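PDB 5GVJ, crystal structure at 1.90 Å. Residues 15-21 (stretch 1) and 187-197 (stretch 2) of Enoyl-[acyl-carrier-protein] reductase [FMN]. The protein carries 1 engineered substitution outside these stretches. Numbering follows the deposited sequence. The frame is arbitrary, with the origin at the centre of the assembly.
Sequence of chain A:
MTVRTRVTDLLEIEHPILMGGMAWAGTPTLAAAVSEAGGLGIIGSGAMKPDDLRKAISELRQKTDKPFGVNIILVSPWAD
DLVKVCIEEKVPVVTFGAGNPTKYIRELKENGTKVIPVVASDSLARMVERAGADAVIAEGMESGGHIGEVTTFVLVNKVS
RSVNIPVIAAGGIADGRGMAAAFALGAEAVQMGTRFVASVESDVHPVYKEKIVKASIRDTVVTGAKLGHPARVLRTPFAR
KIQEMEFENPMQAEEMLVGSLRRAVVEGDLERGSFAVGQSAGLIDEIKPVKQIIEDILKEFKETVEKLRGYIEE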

# COMPACT_ATOMS: atom_id res chain seq x y z
N HIS A 15 19.86 -8.25 -10.98
CA HIS A 15 18.75 -8.35 -10.05
C HIS A 15 17.73 -7.25 -10.31
O HIS A 15 18.11 -6.13 -10.64
CB HIS A 15 19.20 -8.25 -8.58
CG HIS A 15 20.38 -9.11 -8.24
ND1 HIS A 15 20.34 -10.48 -8.31
CD2 HIS A 15 21.62 -8.79 -7.81
CE1 HIS A 15 21.51 -10.98 -7.96
NE2 HIS A 15 22.31 -9.97 -7.65
N PRO A 16 16.43 -7.54 -10.15
CA PRO A 16 15.37 -6.55 -10.44
C PRO A 16 15.15 -5.59 -9.28
O PRO A 16 14.04 -5.46 -8.76
CB PRO A 16 14.16 -7.45 -10.70
CG PRO A 16 14.38 -8.58 -9.67
CD PRO A 16 15.87 -8.84 -9.72
N ILE A 17 16.22 -4.93 -8.86
CA ILE A 17 16.25 -4.13 -7.64
C ILE A 17 16.94 -2.81 -7.94
O ILE A 17 18.08 -2.80 -8.40
CB ILE A 17 16.98 -4.88 -6.51
CG1 ILE A 17 16.23 -6.19 -6.18
CG2 ILE A 17 17.11 -4.01 -5.27
CD1 ILE A 17 16.96 -7.09 -5.16
N LEU A 18 16.23 -1.69 -7.71
CA LEU A 18 16.80 -0.36 -7.86
C LEU A 18 16.91 0.31 -6.50
O LEU A 18 16.10 0.06 -5.61
CB LEU A 18 15.96 0.55 -8.78
CG LEU A 18 15.29 0.13 -10.08
CD1 LEU A 18 14.88 1.38 -10.90
CD2 LEU A 18 16.08 -0.84 -10.91
N MET A 19 17.93 1.16 -6.33
CA MET A 19 17.98 2.08 -5.20
C MET A 19 17.20 3.34 -5.57
O MET A 19 16.74 3.50 -6.70
CB MET A 19 19.43 2.41 -4.81
CG MET A 19 20.13 3.38 -5.73
SD MET A 19 21.84 3.78 -5.22
CE MET A 19 21.61 5.41 -4.52
N GLY A 20 17.06 4.26 -4.61
CA GLY A 20 16.25 5.44 -4.84
C GLY A 20 16.84 6.55 -5.70
O GLY A 20 16.18 7.07 -6.60
N GLY A 21 18.08 6.94 -5.42
CA GLY A 21 18.65 8.08 -6.14
C GLY A 21 18.06 9.42 -5.73
O GLY A 21 17.80 10.28 -6.59
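Stretch 2, residues 187-197: AEAVQMGTRFV

Stretch 2 lies alongside stretch 1 as a parallel strand neighbour, then turns into a helix beginning at Gly 193, with Met 192 at the N-cap position. The register is simple: Pro 16 faces Ala 189, Ile 17 pairs with Val 190, Leu 18 with Gln 191, and Gly 20 meets Gly 193.

His 15 makes no contact, and the pairing begins at Pro 16. Pro 16 O accepts a hydrogen bond from Val 190 N at 3.1 Å, while Pro 16 CB lies 3.9 Å from Ala 189 CB; Ala 189 points toward stretch 1, and Pro 16 CA lies 4.5 Å from Ala 189 CA. Ile 17 turns its side chain to the same sheet face as Val 190, with Ile 17 CG1 4.4 Å from Val 190 CG2. Its tighter packing is farther along, where Ile 17 CG2 reaches the edge of the Phe 196 ring, 3.6 Å from Phe 196 CE2, so one residue touches both strand and helix.

Leu 18 does the main backbone work. Leu 18 N donates to Val 190 O at 2.8 Å, and Leu 18 O accepts from Met 192 N at 2.9 Å, the alternation expected of parallel strands. The Leu 18 side chain shares the other face with Gln 191, Leu 18 CB to Gln 191 CB 4.0 Å.

At Met 19 a side chain takes over from the backbone: the extended Gln 191, with chi1 and chi2 both t, brings Gln 191 NE2 to Met 19 O at 2.9 Å. Met 19 CB also packs 4.0 Å from Phe 196 CD2.

Gly 20 closes the contact, Gly 20 N lying 3.8 Å from Gly 193 CA. An ideal CB on Gly 20 would sit only 3.0 Å from Gly 193 CA, so glycine suits this close approach. One water bridges Gly 20 N (3.1 Å) and Gly 193 O (2.8 Å).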

# COMPACT_ATOMS: atom_id res chain seq x y z
N ALA A 187 4.19 -5.65 -10.81
CA ALA A 187 5.52 -5.10 -11.05
C ALA A 187 6.49 -6.18 -11.49
O ALA A 187 6.31 -7.36 -11.19
CB ALA A 187 6.05 -4.41 -9.79
N GLU A 188 7.55 -5.77 -12.19
CA GLU A 188 8.63 -6.67 -12.57
C GLU A 188 9.98 -6.21 -12.02
O GLU A 188 11.01 -6.78 -12.38
CB GLU A 188 8.66 -6.83 -14.09
CG GLU A 188 7.31 -7.37 -14.55
CD GLU A 188 7.18 -7.48 -16.05
OE1 GLU A 188 7.73 -8.44 -16.61
OE2 GLU A 188 6.51 -6.62 -16.65
N ALA A 189 9.99 -5.20 -11.16
CA ALA A 189 11.16 -4.86 -10.36
C ALA A 189 10.68 -4.00 -9.20
O ALA A 189 9.51 -3.63 -9.12
CB ALA A 189 12.24 -4.13 -11.19
N VAL A 190 11.59 -3.71 -8.26
CA VAL A 190 11.25 -2.88 -7.12
C VAL A 190 12.36 -1.86 -6.90
O VAL A 190 13.53 -2.12 -7.17
CB VAL A 190 11.00 -3.70 -5.83
CG1 VAL A 190 9.72 -4.54 -5.97
CG2 VAL A 190 12.20 -4.59 -5.51
N GLN A 191 11.97 -0.70 -6.39
CA GLN A 191 12.90 0.34 -6.00
C GLN A 191 12.75 0.54 -4.49
O GLN A 191 11.62 0.65 -4.00
CB GLN A 191 12.63 1.64 -6.77
CG GLN A 191 13.54 2.78 -6.39
CD GLN A 191 13.27 4.00 -7.23
OE1 GLN A 191 12.11 4.39 -7.40
NE2 GLN A 191 14.33 4.60 -7.78
N MET A 192 13.87 0.55 -3.76
CA MET A 192 13.84 0.53 -2.29
C MET A 192 14.72 1.64 -1.75
O MET A 192 15.82 1.37 -1.25
CB MET A 192 14.29 -0.83 -1.74
CG MET A 192 13.58 -2.05 -2.28
SD MET A 192 14.11 -3.46 -1.27
CE MET A 192 13.41 -4.83 -2.17
N GLY A 193 14.23 2.88 -1.80
CA GLY A 193 15.07 4.00 -1.42
C GLY A 193 15.55 3.95 0.02
O GLY A 193 16.77 3.98 0.28
N THR A 194 14.62 3.84 0.97
CA THR A 194 15.00 3.90 2.38
C THR A 194 15.87 2.71 2.76
O THR A 194 16.85 2.87 3.50
CB THR A 194 13.75 4.00 3.26
OG1 THR A 194 13.06 5.23 2.98
CG2 THR A 194 14.11 3.97 4.74
N ARG A 195 15.58 1.52 2.22
CA ARG A 195 16.37 0.34 2.56
C ARG A 195 17.84 0.52 2.18
O ARG A 195 18.73 0.10 2.93
CB ARG A 195 15.78 -0.89 1.87
CG ARG A 195 16.59 -2.18 2.04
CD ARG A 195 16.58 -2.70 3.50
NE ARG A 195 17.69 -2.19 4.30
CZ ARG A 195 18.00 -2.62 5.53
NH1 ARG A 195 17.25 -3.55 6.13
NH2 ARG A 195 19.05 -2.09 6.16
N PHE A 196 18.12 1.12 1.02
CA PHE A 196 19.53 1.27 0.65
C PHE A 196 20.19 2.50 1.27
O PHE A 196 21.42 2.52 1.40
CB PHE A 196 19.68 1.28 -0.88
CG PHE A 196 19.55 -0.08 -1.50
CD1 PHE A 196 20.54 -1.04 -1.31
CD2 PHE A 196 18.42 -0.43 -2.24
CE1 PHE A 196 20.43 -2.31 -1.87
CE2 PHE A 196 18.29 -1.71 -2.79
CZ PHE A 196 19.29 -2.65 -2.61
N VAL A 197 19.43 3.54 1.62
CA VAL A 197 19.99 4.61 2.46
C VAL A 197 20.47 4.03 3.78
O VAL A 197 21.50 4.45 4.33
CB VAL A 197 18.95 5.72 2.68
CG1 VAL A 197 19.41 6.65 3.81
CG2 VAL A 197 18.73 6.51 1.40
O HOH W 1 18.41 4.55 -1.89
O HOH W 2 14.98 7.15 -9.31